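Local atomic coordinates of acyl-coenzyme A oxidase 3 (Yarrowia lipolytica, PDB entry 5YS9), a protein that oxidises acyl-CoA thioesters to trans-2-enoyl-CoA with an FAD cofactor, reducing oxygen to hydrogen peroxide, in peroxisomal fatty acid beta-oxidation. Residues 366-371 and 563-568; 465-470 and 548-553; 487-492 and 521-526; 502-507 and 613-618; 515-520 and 602-607. All coordinates share one frame; numbering follows the deposited sequence.

Interaction 1. Residues 366-371 and 563-568; sequences KMAADQ and VTAFYE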
# COMPACT_ATOMS: atom_id res chain seq x y z
N LYS A 366 12.56 16.40 3.14
CA LYS A 366 13.00 17.34 4.18
C LYS A 366 13.37 18.76 3.62
O LYS A 366 12.97 19.77 4.19
CB LYS A 366 14.15 16.72 5.01
CG LYS A 366 14.48 17.40 6.33
CD LYS A 366 13.25 17.58 7.26
CE LYS A 366 13.65 17.99 8.69
NZ LYS A 366 14.59 19.16 8.63
N MET A 367 14.08 18.84 2.50
CA MET A 367 14.44 20.14 1.93
C MET A 367 13.21 20.96 1.53
O MET A 367 13.20 22.17 1.69
CB MET A 367 15.39 19.97 0.73
CG MET A 367 16.75 19.35 1.06
SD MET A 367 17.44 20.19 2.49
CE MET A 367 17.17 19.07 3.88
N ALA A 368 12.16 20.30 1.06
CA ALA A 368 10.92 21.02 0.74
C ALA A 368 10.15 21.52 1.99
O ALA A 368 9.57 22.58 2.00
CB ALA A 368 10.04 20.17 -0.13
N ALA A 369 10.17 20.76 3.06
CA ALA A 369 9.71 21.25 4.34
C ALA A 369 10.48 22.46 4.86
O ALA A 369 9.90 23.35 5.45
CB ALA A 369 9.76 20.14 5.39
N ASP A 370 11.80 22.42 4.71
CA ASP A 370 12.70 23.47 5.21
C ASP A 370 12.55 24.70 4.34
O ASP A 370 12.36 25.77 4.87
CB ASP A 370 14.16 23.00 5.23
CG ASP A 370 14.48 22.00 6.37
OD1 ASP A 370 13.60 21.63 7.19
OD2 ASP A 370 15.64 21.55 6.48
N GLN A 371 12.60 24.53 3.01
CA GLN A 371 12.42 25.64 2.08
C GLN A 371 11.08 26.34 2.28
O GLN A 371 10.99 27.58 2.17
CB GLN A 371 12.55 25.15 0.65
CG GLN A 371 12.42 26.21 -0.47
CD GLN A 371 13.70 27.02 -0.74
OE1 GLN A 371 14.09 27.17 -1.90
NE2 GLN A 371 14.35 27.56 0.31
N VAL A 563 12.37 19.29 -6.73
CA VAL A 563 13.64 19.44 -7.45
C VAL A 563 14.30 20.78 -7.08
O VAL A 563 15.46 20.86 -6.70
CB VAL A 563 13.37 19.38 -8.98
CG1 VAL A 563 14.60 19.80 -9.80
CG2 VAL A 563 12.88 17.99 -9.39
N THR A 564 13.53 21.85 -7.20
CA THR A 564 14.03 23.18 -6.92
C THR A 564 14.49 23.31 -5.48
O THR A 564 15.62 23.74 -5.23
CB THR A 564 12.96 24.20 -7.32
OG1 THR A 564 13.06 24.31 -8.74
CG2 THR A 564 13.19 25.54 -6.74
N ALA A 565 13.66 22.88 -4.55
CA ALA A 565 14.01 23.00 -3.13
C ALA A 565 15.24 22.19 -2.75
O ALA A 565 16.06 22.67 -1.95
CB ALA A 565 12.84 22.63 -2.25
N PHE A 566 15.41 21.00 -3.34
CA PHE A 566 16.64 20.24 -3.08
C PHE A 566 17.90 21.04 -3.47
O PHE A 566 18.78 21.28 -2.64
CB PHE A 566 16.58 18.88 -3.82
CG PHE A 566 17.36 17.75 -3.15
CD1 PHE A 566 18.34 17.97 -2.18
CD2 PHE A 566 17.13 16.44 -3.57
CE1 PHE A 566 19.05 16.90 -1.62
CE2 PHE A 566 17.84 15.37 -3.01
CZ PHE A 566 18.80 15.60 -2.05
N TYR A 567 17.96 21.49 -4.72
CA TYR A 567 19.13 22.27 -5.22
C TYR A 567 19.37 23.59 -4.48
O TYR A 567 20.51 23.88 -4.06
CB TYR A 567 18.99 22.49 -6.73
CG TYR A 567 19.19 21.22 -7.55
CD1 TYR A 567 20.33 20.43 -7.39
CD2 TYR A 567 18.25 20.81 -8.52
CE1 TYR A 567 20.53 19.28 -8.16
CE2 TYR A 567 18.45 19.65 -9.30
CZ TYR A 567 19.59 18.90 -9.10
OH TYR A 567 19.83 17.78 -9.86
N GLU A 568 18.29 24.35 -4.25
CA GLU A 568 18.35 25.64 -3.53
C GLU A 568 18.93 25.49 -2.15
O GLU A 568 19.68 26.35 -1.70
CB GLU A 568 16.97 26.35 -3.45
CG GLU A 568 16.81 27.60 -4.34
CD GLU A 568 15.53 27.64 -5.20
OE1 GLU A 568 15.67 27.54 -6.45
OE2 GLU A 568 14.39 27.78 -4.64

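Interaction 2. Residues 465-470 and 548-553; sequences MGRGLI and QQRFQC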
# COMPACT_ATOMS: atom_id res chain seq x y z
N MET A 465 -5.57 22.69 -5.97
CA MET A 465 -4.37 23.38 -6.29
C MET A 465 -4.21 23.48 -7.80
O MET A 465 -3.75 24.50 -8.26
CB MET A 465 -3.15 22.82 -5.56
CG MET A 465 -1.96 22.52 -6.44
SD MET A 465 -0.41 22.76 -5.63
CE MET A 465 0.50 21.57 -6.56
N GLY A 466 -4.62 22.44 -8.54
CA GLY A 466 -4.64 22.42 -10.02
C GLY A 466 -5.52 23.48 -10.66
O GLY A 466 -5.12 24.13 -11.60
N ARG A 467 -6.72 23.65 -10.11
CA ARG A 467 -7.58 24.81 -10.37
C ARG A 467 -6.88 26.10 -9.96
O ARG A 467 -6.89 27.06 -10.72
CB ARG A 467 -8.93 24.67 -9.66
CG ARG A 467 -9.91 25.85 -9.79
CD ARG A 467 -11.23 25.69 -9.05
NE ARG A 467 -11.00 25.60 -7.60
CZ ARG A 467 -11.50 24.68 -6.76
NH1 ARG A 467 -12.34 23.72 -7.18
NH2 ARG A 467 -11.18 24.71 -5.45
N GLY A 468 -6.27 26.13 -8.78
CA GLY A 468 -5.56 27.30 -8.33
C GLY A 468 -4.42 27.77 -9.25
O GLY A 468 -4.12 28.97 -9.31
N LEU A 469 -3.75 26.84 -9.93
CA LEU A 469 -2.65 27.20 -10.81
C LEU A 469 -3.15 27.80 -12.13
O LEU A 469 -2.50 28.64 -12.71
CB LEU A 469 -1.82 25.99 -11.13
CG LEU A 469 -1.02 25.38 -9.99
CD1 LEU A 469 -0.55 23.97 -10.40
CD2 LEU A 469 0.13 26.30 -9.60
N ILE A 470 -4.28 27.30 -12.62
CA ILE A 470 -4.90 27.81 -13.80
C ILE A 470 -5.40 29.25 -13.57
O ILE A 470 -5.21 30.14 -14.43
CB ILE A 470 -6.01 26.87 -14.24
CG1 ILE A 470 -5.39 25.58 -14.77
CG2 ILE A 470 -6.88 27.54 -15.30
CD1 ILE A 470 -6.44 24.53 -15.09
N GLN A 548 -8.48 15.91 -15.24
CA GLN A 548 -7.20 15.24 -15.47
C GLN A 548 -6.09 16.31 -15.59
O GLN A 548 -5.03 16.17 -14.98
CB GLN A 548 -7.28 14.32 -16.70
CG GLN A 548 -5.95 13.73 -17.22
CD GLN A 548 -5.24 12.80 -16.22
OE1 GLN A 548 -5.71 12.56 -15.10
NE2 GLN A 548 -4.07 12.27 -16.63
N GLN A 549 -6.35 17.39 -16.34
CA GLN A 549 -5.34 18.44 -16.53
C GLN A 549 -5.05 19.13 -15.20
O GLN A 549 -3.90 19.34 -14.86
CB GLN A 549 -5.79 19.46 -17.59
CG GLN A 549 -5.86 18.94 -19.02
CD GLN A 549 -7.08 18.07 -19.33
OE1 GLN A 549 -8.00 17.97 -18.53
NE2 GLN A 549 -7.08 17.44 -20.49
N ARG A 550 -6.07 19.44 -14.40
CA ARG A 550 -5.81 20.08 -13.09
C ARG A 550 -4.94 19.24 -12.15
O ARG A 550 -4.04 19.76 -11.49
CB ARG A 550 -7.10 20.38 -12.36
CG ARG A 550 -7.80 21.63 -12.84
CD ARG A 550 -8.99 21.89 -11.94
NE ARG A 550 -10.10 20.96 -12.18
CZ ARG A 550 -10.93 20.50 -11.22
NH1 ARG A 550 -10.76 20.82 -9.94
NH2 ARG A 550 -11.91 19.66 -11.55
N PHE A 551 -5.25 17.94 -12.08
CA PHE A 551 -4.46 16.97 -11.34
C PHE A 551 -3.02 16.90 -11.85
O PHE A 551 -2.08 16.94 -11.04
CB PHE A 551 -5.08 15.54 -11.36
CG PHE A 551 -4.39 14.60 -10.41
CD1 PHE A 551 -3.29 13.88 -10.80
CD2 PHE A 551 -4.79 14.53 -9.09
CE1 PHE A 551 -2.62 13.07 -9.92
CE2 PHE A 551 -4.11 13.71 -8.18
CZ PHE A 551 -3.02 12.99 -8.61
N GLN A 552 -2.85 16.77 -13.16
CA GLN A 552 -1.51 16.75 -13.79
C GLN A 552 -0.70 18.04 -13.46
O GLN A 552 0.48 17.97 -13.05
CB GLN A 552 -1.62 16.54 -15.31
CG GLN A 552 -1.87 15.12 -15.78
CD GLN A 552 -0.61 14.27 -15.68
OE1 GLN A 552 -0.59 13.28 -14.93
NE2 GLN A 552 0.45 14.66 -16.41
N CYS A 553 -1.33 19.20 -13.61
CA CYS A 553 -0.69 20.44 -13.20
C CYS A 553 -0.24 20.41 -11.76
O CYS A 553 0.89 20.77 -11.47
CB CYS A 553 -1.62 21.62 -13.44
SG CYS A 553 -1.89 21.98 -15.20

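Interaction 3. Residues 487-492 and 521-526; sequences GYLANK and AIQRAT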
# COMPACT_ATOMS: atom_id res chain seq x y z
N GLY A 487 6.52 31.83 -10.21
CA GLY A 487 7.20 32.83 -11.07
C GLY A 487 7.65 32.32 -12.44
O GLY A 487 7.65 33.08 -13.42
N TYR A 488 8.01 31.04 -12.52
CA TYR A 488 8.41 30.40 -13.79
C TYR A 488 7.31 30.48 -14.91
O TYR A 488 7.60 30.31 -16.09
CB TYR A 488 8.89 28.93 -13.52
CG TYR A 488 7.76 28.00 -13.15
CD1 TYR A 488 7.01 27.38 -14.14
CD2 TYR A 488 7.39 27.79 -11.80
CE1 TYR A 488 5.93 26.57 -13.83
CE2 TYR A 488 6.31 26.97 -11.46
CZ TYR A 488 5.57 26.36 -12.48
OH TYR A 488 4.50 25.54 -12.19
N LEU A 489 6.06 30.70 -14.51
CA LEU A 489 4.93 30.95 -15.45
C LEU A 489 5.06 32.26 -16.29
O LEU A 489 4.38 32.41 -17.32
CB LEU A 489 3.61 30.97 -14.67
CG LEU A 489 2.65 29.78 -14.69
CD1 LEU A 489 3.33 28.43 -14.89
CD2 LEU A 489 1.80 29.78 -13.42
N ALA A 490 5.91 33.18 -15.80
CA ALA A 490 6.27 34.44 -16.47
C ALA A 490 7.49 34.29 -17.36
O ALA A 490 7.77 35.17 -18.16
CB ALA A 490 6.55 35.50 -15.42
N ASN A 491 8.21 33.19 -17.24
CA ASN A 491 9.42 32.98 -18.00
C ASN A 491 9.16 32.44 -19.42
O ASN A 491 8.95 31.23 -19.63
CB ASN A 491 10.32 32.04 -17.21
CG ASN A 491 11.73 32.01 -17.75
OD1 ASN A 491 12.02 32.52 -18.84
ND2 ASN A 491 12.62 31.41 -16.98
N LYS A 492 9.27 33.34 -20.39
CA LYS A 492 8.89 33.08 -21.78
C LYS A 492 10.05 32.51 -22.61
O LYS A 492 9.87 32.13 -23.77
CB LYS A 492 8.34 34.34 -22.44
CG LYS A 492 7.49 35.28 -21.59
CD LYS A 492 6.38 34.61 -20.80
CE LYS A 492 5.40 33.84 -21.66
NZ LYS A 492 4.28 33.42 -20.76
N ALA A 521 2.26 22.40 -19.25
CA ALA A 521 1.01 21.80 -18.88
C ALA A 521 0.02 22.86 -18.40
O ALA A 521 -1.15 22.83 -18.78
CB ALA A 521 1.26 20.76 -17.80
N ILE A 522 0.49 23.80 -17.59
CA ILE A 522 -0.38 24.86 -17.04
C ILE A 522 -0.86 25.88 -18.10
O ILE A 522 -2.04 26.26 -18.11
CB ILE A 522 0.33 25.63 -15.90
CG1 ILE A 522 0.54 24.68 -14.73
CG2 ILE A 522 -0.46 26.88 -15.47
CD1 ILE A 522 1.53 25.17 -13.70
N GLN A 523 0.05 26.35 -18.96
CA GLN A 523 -0.38 27.26 -20.05
C GLN A 523 -1.41 26.58 -20.98
O GLN A 523 -2.41 27.23 -21.35
CB GLN A 523 0.81 27.77 -20.88
CG GLN A 523 1.90 28.55 -20.11
CD GLN A 523 1.50 29.90 -19.58
OE1 GLN A 523 0.45 30.42 -19.93
NE2 GLN A 523 2.33 30.48 -18.71
N ARG A 524 -1.22 25.31 -21.32
CA ARG A 524 -2.17 24.64 -22.26
C ARG A 524 -3.52 24.43 -21.58
O ARG A 524 -4.58 24.70 -22.17
CB ARG A 524 -1.60 23.32 -22.84
CG ARG A 524 -0.75 23.56 -24.10
CD ARG A 524 0.12 22.38 -24.55
NE ARG A 524 -0.17 21.18 -23.76
CZ ARG A 524 0.63 20.61 -22.85
NH1 ARG A 524 1.86 21.05 -22.61
NH2 ARG A 524 0.19 19.56 -22.18
N ALA A 525 -3.47 24.01 -20.32
CA ALA A 525 -4.69 23.87 -19.51
C ALA A 525 -5.41 25.21 -19.33
O ALA A 525 -6.62 25.26 -19.38
CB ALA A 525 -4.38 23.25 -18.14
N THR A 526 -4.66 26.28 -19.10
CA THR A 526 -5.26 27.59 -19.01
C THR A 526 -5.87 28.02 -20.36
O THR A 526 -6.99 28.53 -20.37
CB THR A 526 -4.27 28.63 -18.52
OG1 THR A 526 -3.68 28.17 -17.30
CG2 THR A 526 -4.97 29.96 -18.26

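Interaction 4. Residues 502-507 and 613-618; sequences RDLKDP and DQVTEL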
# COMPACT_ATOMS: atom_id res chain seq x y z
N ARG A 502 22.99 20.43 -24.28
CA ARG A 502 23.47 20.83 -22.98
C ARG A 502 23.72 19.62 -22.10
O ARG A 502 23.31 18.51 -22.41
CB ARG A 502 22.47 21.76 -22.29
CG ARG A 502 21.90 22.84 -23.18
CD ARG A 502 22.04 24.20 -22.54
NE ARG A 502 20.85 24.64 -21.81
CZ ARG A 502 19.60 24.40 -22.18
NH1 ARG A 502 18.61 24.86 -21.44
NH2 ARG A 502 19.32 23.72 -23.27
N ASP A 503 24.44 19.85 -21.02
CA ASP A 503 24.74 18.81 -20.05
C ASP A 503 23.58 18.46 -19.12
O ASP A 503 23.06 19.30 -18.41
CB ASP A 503 25.93 19.24 -19.22
CG ASP A 503 26.55 18.10 -18.45
OD1 ASP A 503 26.29 16.95 -18.79
OD2 ASP A 503 27.31 18.37 -17.52
N LEU A 504 23.23 17.19 -19.12
CA LEU A 504 22.22 16.62 -18.26
C LEU A 504 22.72 16.37 -16.84
O LEU A 504 21.94 15.95 -15.99
CB LEU A 504 21.66 15.33 -18.88
CG LEU A 504 20.71 15.63 -20.04
CD1 LEU A 504 20.44 14.41 -20.90
CD2 LEU A 504 19.39 16.23 -19.52
N LYS A 505 24.00 16.63 -16.57
CA LYS A 505 24.53 16.58 -15.22
C LYS A 505 24.47 17.95 -14.54
O LYS A 505 24.75 18.06 -13.35
CB LYS A 505 25.96 16.04 -15.23
CG LYS A 505 26.09 14.60 -15.73
CD LYS A 505 27.55 14.21 -16.05
CE LYS A 505 27.95 14.44 -17.51
NZ LYS A 505 28.60 13.23 -18.11
N ASP A 506 24.07 18.97 -15.28
CA ASP A 506 24.05 20.33 -14.75
C ASP A 506 22.70 20.57 -14.07
O ASP A 506 21.67 20.62 -14.73
CB ASP A 506 24.25 21.30 -15.92
CG ASP A 506 24.32 22.78 -15.51
OD1 ASP A 506 23.94 23.20 -14.38
OD2 ASP A 506 24.77 23.55 -16.39
N PRO A 507 22.70 20.80 -12.76
CA PRO A 507 21.45 21.19 -12.10
C PRO A 507 20.64 22.33 -12.76
O PRO A 507 19.41 22.27 -12.79
CB PRO A 507 21.90 21.58 -10.69
CG PRO A 507 23.17 20.83 -10.48
CD PRO A 507 23.83 20.85 -11.82
N ASP A 613 17.35 7.77 -23.64
CA ASP A 613 18.43 6.78 -23.48
C ASP A 613 19.52 7.33 -22.59
O ASP A 613 19.96 6.65 -21.68
CB ASP A 613 19.08 6.37 -24.82
CG ASP A 613 18.14 5.62 -25.73
OD1 ASP A 613 16.91 5.78 -25.58
OD2 ASP A 613 18.63 4.88 -26.61
N GLN A 614 19.93 8.58 -22.84
CA GLN A 614 21.01 9.21 -22.07
C GLN A 614 20.62 9.40 -20.60
O GLN A 614 21.43 9.16 -19.71
CB GLN A 614 21.44 10.56 -22.68
CG GLN A 614 22.77 11.11 -22.14
CD GLN A 614 23.95 10.18 -22.45
OE1 GLN A 614 24.13 9.77 -23.61
NE2 GLN A 614 24.71 9.81 -21.43
N VAL A 615 19.38 9.84 -20.37
CA VAL A 615 18.80 9.97 -19.04
C VAL A 615 18.87 8.63 -18.32
O VAL A 615 19.33 8.60 -17.17
CB VAL A 615 17.35 10.50 -19.10
CG1 VAL A 615 16.63 10.30 -17.77
CG2 VAL A 615 17.35 11.98 -19.47
N THR A 616 18.45 7.55 -18.99
CA THR A 616 18.57 6.19 -18.41
C THR A 616 20.02 5.92 -17.96
O THR A 616 20.27 5.54 -16.81
CB THR A 616 17.95 5.09 -19.31
OG1 THR A 616 16.54 5.26 -19.32
CG2 THR A 616 18.21 3.71 -18.77
N GLU A 617 20.98 6.23 -18.82
CA GLU A 617 22.37 5.97 -18.50
C GLU A 617 22.82 6.79 -17.29
O GLU A 617 23.56 6.32 -16.44
CB GLU A 617 23.24 6.23 -19.71
CG GLU A 617 24.68 5.75 -19.54
CD GLU A 617 25.37 5.49 -20.86
OE1 GLU A 617 24.78 4.77 -21.70
OE2 GLU A 617 26.50 6.00 -21.06
N LEU A 618 22.32 8.02 -17.19
CA LEU A 618 22.72 8.90 -16.08
C LEU A 618 22.17 8.43 -14.74
O LEU A 618 22.91 8.38 -13.78
CB LEU A 618 22.34 10.34 -16.39
CG LEU A 618 23.26 10.96 -17.46
CD1 LEU A 618 22.81 12.38 -17.80
CD2 LEU A 618 24.72 10.94 -17.02

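Interaction 5. Residues 515-520 and 602-607; sequences EKVANG and LREGFL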
# COMPACT_ATOMS: atom_id res chain seq x y z
N GLU A 515 10.80 23.28 -15.10
CA GLU A 515 10.07 24.52 -15.36
C GLU A 515 9.37 24.45 -16.70
O GLU A 515 8.20 24.87 -16.81
CB GLU A 515 10.99 25.76 -15.25
CG GLU A 515 11.52 26.00 -13.82
CD GLU A 515 12.38 27.26 -13.68
OE1 GLU A 515 12.77 27.87 -14.71
OE2 GLU A 515 12.67 27.67 -12.54
N LYS A 516 10.02 23.86 -17.70
CA LYS A 516 9.36 23.76 -18.98
C LYS A 516 8.08 22.93 -18.93
O LYS A 516 7.05 23.36 -19.38
CB LYS A 516 10.26 23.18 -20.08
CG LYS A 516 9.75 23.65 -21.45
CD LYS A 516 10.07 22.73 -22.60
CE LYS A 516 9.39 23.17 -23.88
NZ LYS A 516 10.12 24.24 -24.61
N VAL A 517 8.17 21.72 -18.43
CA VAL A 517 7.02 20.81 -18.48
C VAL A 517 5.87 21.29 -17.55
O VAL A 517 4.72 21.12 -17.90
CB VAL A 517 7.44 19.33 -18.23
CG1 VAL A 517 8.45 18.89 -19.29
CG2 VAL A 517 8.00 19.11 -16.82
N ALA A 518 6.19 21.91 -16.40
CA ALA A 518 5.19 22.52 -15.52
C ALA A 518 4.47 23.65 -16.22
O ALA A 518 3.25 23.65 -16.31
CB ALA A 518 5.83 23.05 -14.25
N ASN A 519 5.26 24.58 -16.75
CA ASN A 519 4.70 25.70 -17.50
C ASN A 519 3.87 25.24 -18.71
O ASN A 519 2.75 25.71 -18.93
CB ASN A 519 5.80 26.66 -17.91
CG ASN A 519 5.28 27.78 -18.76
OD1 ASN A 519 5.47 27.74 -19.96
ND2 ASN A 519 4.54 28.74 -18.18
N GLY A 520 4.40 24.27 -19.44
CA GLY A 520 3.71 23.73 -20.60
C GLY A 520 2.34 23.26 -20.24
O GLY A 520 1.36 23.70 -20.81
N LEU A 602 9.18 14.52 -23.75
CA LEU A 602 9.01 14.29 -25.19
C LEU A 602 7.94 15.22 -25.78
O LEU A 602 8.16 15.90 -26.78
CB LEU A 602 8.65 12.82 -25.46
CG LEU A 602 9.75 11.89 -26.05
CD1 LEU A 602 11.19 12.32 -25.74
CD2 LEU A 602 9.52 10.42 -25.65
N ARG A 603 6.78 15.25 -25.15
CA ARG A 603 5.67 16.02 -25.65
C ARG A 603 5.93 17.53 -25.73
O ARG A 603 5.45 18.16 -26.67
CB ARG A 603 4.46 15.73 -24.77
CG ARG A 603 3.16 16.31 -25.25
CD ARG A 603 2.80 17.59 -24.53
NE ARG A 603 1.35 17.63 -24.35
CZ ARG A 603 0.47 18.10 -25.23
NH1 ARG A 603 -0.82 18.08 -24.91
NH2 ARG A 603 0.84 18.61 -26.40
N GLU A 604 6.67 18.11 -24.78
CA GLU A 604 7.02 19.53 -24.84
C GLU A 604 8.20 19.80 -25.76
O GLU A 604 8.47 20.94 -26.08
CB GLU A 604 7.35 20.11 -23.45
CG GLU A 604 6.22 20.06 -22.45
CD GLU A 604 5.03 20.90 -22.84
OE1 GLU A 604 5.15 22.14 -22.92
OE2 GLU A 604 3.96 20.32 -23.06
N GLY A 605 8.93 18.76 -26.13
CA GLY A 605 10.01 18.89 -27.10
C GLY A 605 11.32 19.33 -26.50
O GLY A 605 12.22 19.70 -27.23
N PHE A 606 11.44 19.27 -25.17
CA PHE A 606 12.71 19.53 -24.51
C PHE A 606 13.77 18.44 -24.78
O PHE A 606 14.96 18.72 -24.90
CB PHE A 606 12.51 19.65 -23.01
CG PHE A 606 13.67 20.28 -22.28
CD1 PHE A 606 13.82 21.65 -22.23
CD2 PHE A 606 14.62 19.49 -21.65
CE1 PHE A 606 14.87 22.23 -21.55
CE2 PHE A 606 15.69 20.06 -20.98
CZ PHE A 606 15.82 21.43 -20.92
N LEU A 607 13.31 17.20 -24.84
CA LEU A 607 14.14 16.04 -25.13
C LEU A 607 13.61 15.33 -26.38
O LEU A 607 12.44 15.44 -26.72
CB LEU A 607 14.08 15.06 -23.96
CG LEU A 607 14.56 15.45 -22.55
CD1 LEU A 607 14.63 14.21 -21.65
CD2 LEU A 607 15.91 16.14 -22.54

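Interaction 1. Residues 366-371 and 563-568
Two long helices of the acyl-CoA oxidase C-terminal helical region, 349-385 from the C-alpha1 domain and 547-573, cross here almost at right angles: the short axes of residues 366-371 and 563-568 are inclined at 81° and approach to 8.1 Å. The small side chain of Ala565 is consistent with so close a crossing: its methyl points at the facing helix. Its CB sits 3.9 Å from the CA of Ala368 and equally far from the CB of Gln371. Met367 starts toward the partner helix with CG anti to the carbonyl carbon (chi1 -64°), so that its CG lies 3.9 Å from CD1 of Phe566; bends at chi2 and chi3 then carry the thioether away. The Phe566 ring, its CG anti to the backbone N, meets Met367 obliquely. Gln371 takes the other course: its CG is anti to the backbone N (chi1 -178°), which lays CG along the Ala565 methyl and brings the amide across the carboxylate of Glu568, the two chains crossing at about a right angle. An alanine in place of Gln371 would remove CG and the amide, and would probably loosen the packing over Ala565 and leave the Glu568 carboxylate without this polar neighbour. Tyr567, pointing away from the crossing, packs on helix 579-596, as does Val563. Within 366-371, Lys366 and Asp370, one helical turn apart, form a salt bridge, and Lys366 NZ also bonds to Leu45 O. The ammonium approaches the syn lone pair of the carboxylate, with NZ of Lys366 3.0 Å from OD1 of Asp370.

Interaction 2. Residues 465-470 and 548-553
In the C-terminal helical region of the acyl-CoA oxidase fold, helices 458-477 and 547-573 cross perpendicularly through a glycine contact: the short axes are 7.6 Å apart at 89°, and the CA atoms of Gly466 and Arg550 only 4.0 Å. Gly466 CA makes a CA-H...O contact of 3.1 Å with Arg550 O, and a beta carbon on Gly466 would run into that carbonyl. The Arg550 chain lies over the Gly466-Arg467 backbone, its CD 3.4 Å from Arg467 N, after leaving with CG anti to its carbonyl carbon (chi1 -79°). A bend at chi3 then turns the guanidinium aside, where NH1 bonds to Leu463 O, while NE and NH2 make weak bonds to Phe543 O and Ser547 OG. Arg467, across the contact, brings NH1 to 4.3 Å from Arg550 NH1, a like-charge approach that the Leu463 and Phe543 carbonyls may partly offset. Replacing Arg550 by alanine would remove the aliphatic cover of this backbone and the bond to Leu463, and would probably loosen the crossing. Phe551, on the far side of its helix, stacks with Tyr350 of the second subunit. Ile470 lays CD1 across CG of Arg550, and CD1 of Leu469 lies 4.0 Å from CB of Cys553.

Interaction 3. Residues 487-492 and 521-526
Ile522 O is the best-held polar atom of this contact, gripped by two donors of Thr526: the backbone N at 2.8 Å from Ile522 O, as the alpha-helical bond, and the hydroxyl OG1 at 2.6 Å from the same oxygen. The hydroxyl comes from above the carbonyl plane, 36° out of it, with a C=O...donor angle of 144°. Against this turn of helix 507-534 rests a 3-10 turn, residues 487-489, of the long loop that leads from helix 458-477 into helix 507-534, so the loop folds back on the helix that it precedes. Ile522 carries the apolar part of the contact. Its CG1 stands anti to the carbonyl carbon, and CD1 meets two side chains, the Leu489 methyl CD1 at 3.9 Å and, at 3.4 Å, the hydroxyl oxygen OH of Tyr488. Both neighbours cross Ile522 at about a right angle. Tyr488 adopts the crowded first torsion, CG between backbone N and carbonyl carbon (chi1 71°), which sends its ring over toward helix 547-573, where OH hydrogen-bonds with His557 ND1. Gln523 bends at chi2 and slides past Leu489 in the opposite direction. Its OE1 is hydrogen-bonded with Arg477 NH2 of helix 458-477, which ties the amide to a third structural element. On the other branch of this amide, the nitrogen NE2 of Gln523 stands 3.1 Å from Leu489 O.

Interaction 4. Residues 502-507 and 613-618
A type I beta turn, Asp503 to Asp506, sets its second residue, Leu504, against helix 609-628 just before the chain enters helix 507-534. The tight part is leucine on leucine: Leu504 CB lies 3.3 Å from CD1 of Leu618, the closest approach between the two segments. Both leucines point at the opposite segment and place CG anti to their carbonyl carbons (chi1 -75° and -74°). Farther along, CD1 of Leu504 is looser, 4.2 Å from CG2 of Val615, whose chain it crosses at about a right angle. Leu618 and Val615 also pack on Leu591 and Ile594 of helix 579-596, so that helix backs the same apolar patch. The solvent side is thinner. There the exposed Lys505 passes its CG 4.1 Å from CD2 of Leu618 and then kinks at chi3 and chi4, and the exposed Gln614 offers CG at 4.2 Å from CD1 of Leu504. Polar atoms shape the turn itself: Asp506 N bonds weakly back to Asp503 O, Lys505 O accepts from Asn587 of helix 579-596, and Asp506 serves as N-cap of helix 507-534, its OD1 accepting from Lys508 N. On the helix, Asp613 forms a salt bridge with Arg603 of the second subunit. Across the turn, the amide nitrogen N of Lys505 makes a weak, nearly straight bond (164°) to OD1 of Asp503, 3.2 Å away, an Asx turn.

Interaction 5. Residues 515-520 and 602-607
Lys516 extends with CG anti to its backbone N (chi1 -156°) and stays nearly straight until a bend at chi4, while Glu604 leaves its backbone with CG anti to the carbonyl carbon (chi1 -61°) and folds again at chi2. These torsions cross the two chains obliquely, so that the lysine methylenes lie against the root of the glutamate: CE of Lys516 is 3.7 Å from CB of Glu604 and 3.3 Å from the backbone O of Glu604. Meanwhile the folded glutamate brings its CG to 4.0 Å from CG1 of Val517 and lodges OE1 3.2 Å from CA of Gly520. A beta carbon on Gly520 would clash with that oxygen. The site joins the middle of helix 507-534 to the C-terminal end of helix 598-604, which closes with a Schellman motif at Gly605, its positive phi (85°) favouring glycine. Past this turn Phe606 comes back toward Lys516, with CD1 of Phe606 3.9 Å from CD of Lys516, the methylene meeting the ring obliquely. The charged ends are directed elsewhere. Lys516 NZ hydrogen-bonds to Ala497 O and Leu494 O and weakly to Glu495 O, and lies 5.7 Å from Glu604 OE1. Glu604 OE2, whose modelled place is less certain, forms a salt bridge with Arg524, one helical turn beyond Gly520. Lysine methylenes thus lie against the glutamate CB and backbone carbonyl, the CE beside the ammonium probably polarised in favour of that oxygen, while the opposite charges, too far apart to pair directly, are likely to attract each other mildly.

Helix 507-534 ties most of the set together. Interactions 3 and 5 lie on it, centres 11 Å apart, and the Arg524-Glu604 salt bridge joins them. Interaction 2 adjoins interaction 3, with Cys553 SG 3.7 Å from Ile522 CG1, and approaches the cofactor: the Arg550 side chain is about 7 Å from a bound FAD. Interaction 1 uses the same helix 547-573 as interaction 2, their centres 22 Å apart, and meets interaction 4 where Tyr567 CE1 lies 3.7 Å from Pro507 CB. Interaction 4 in turn touches interaction 5 through Val615 CG2 and Leu607 CD1, 4.1 Å apart. Interactions 2, 4 and 5 all border the second subunit.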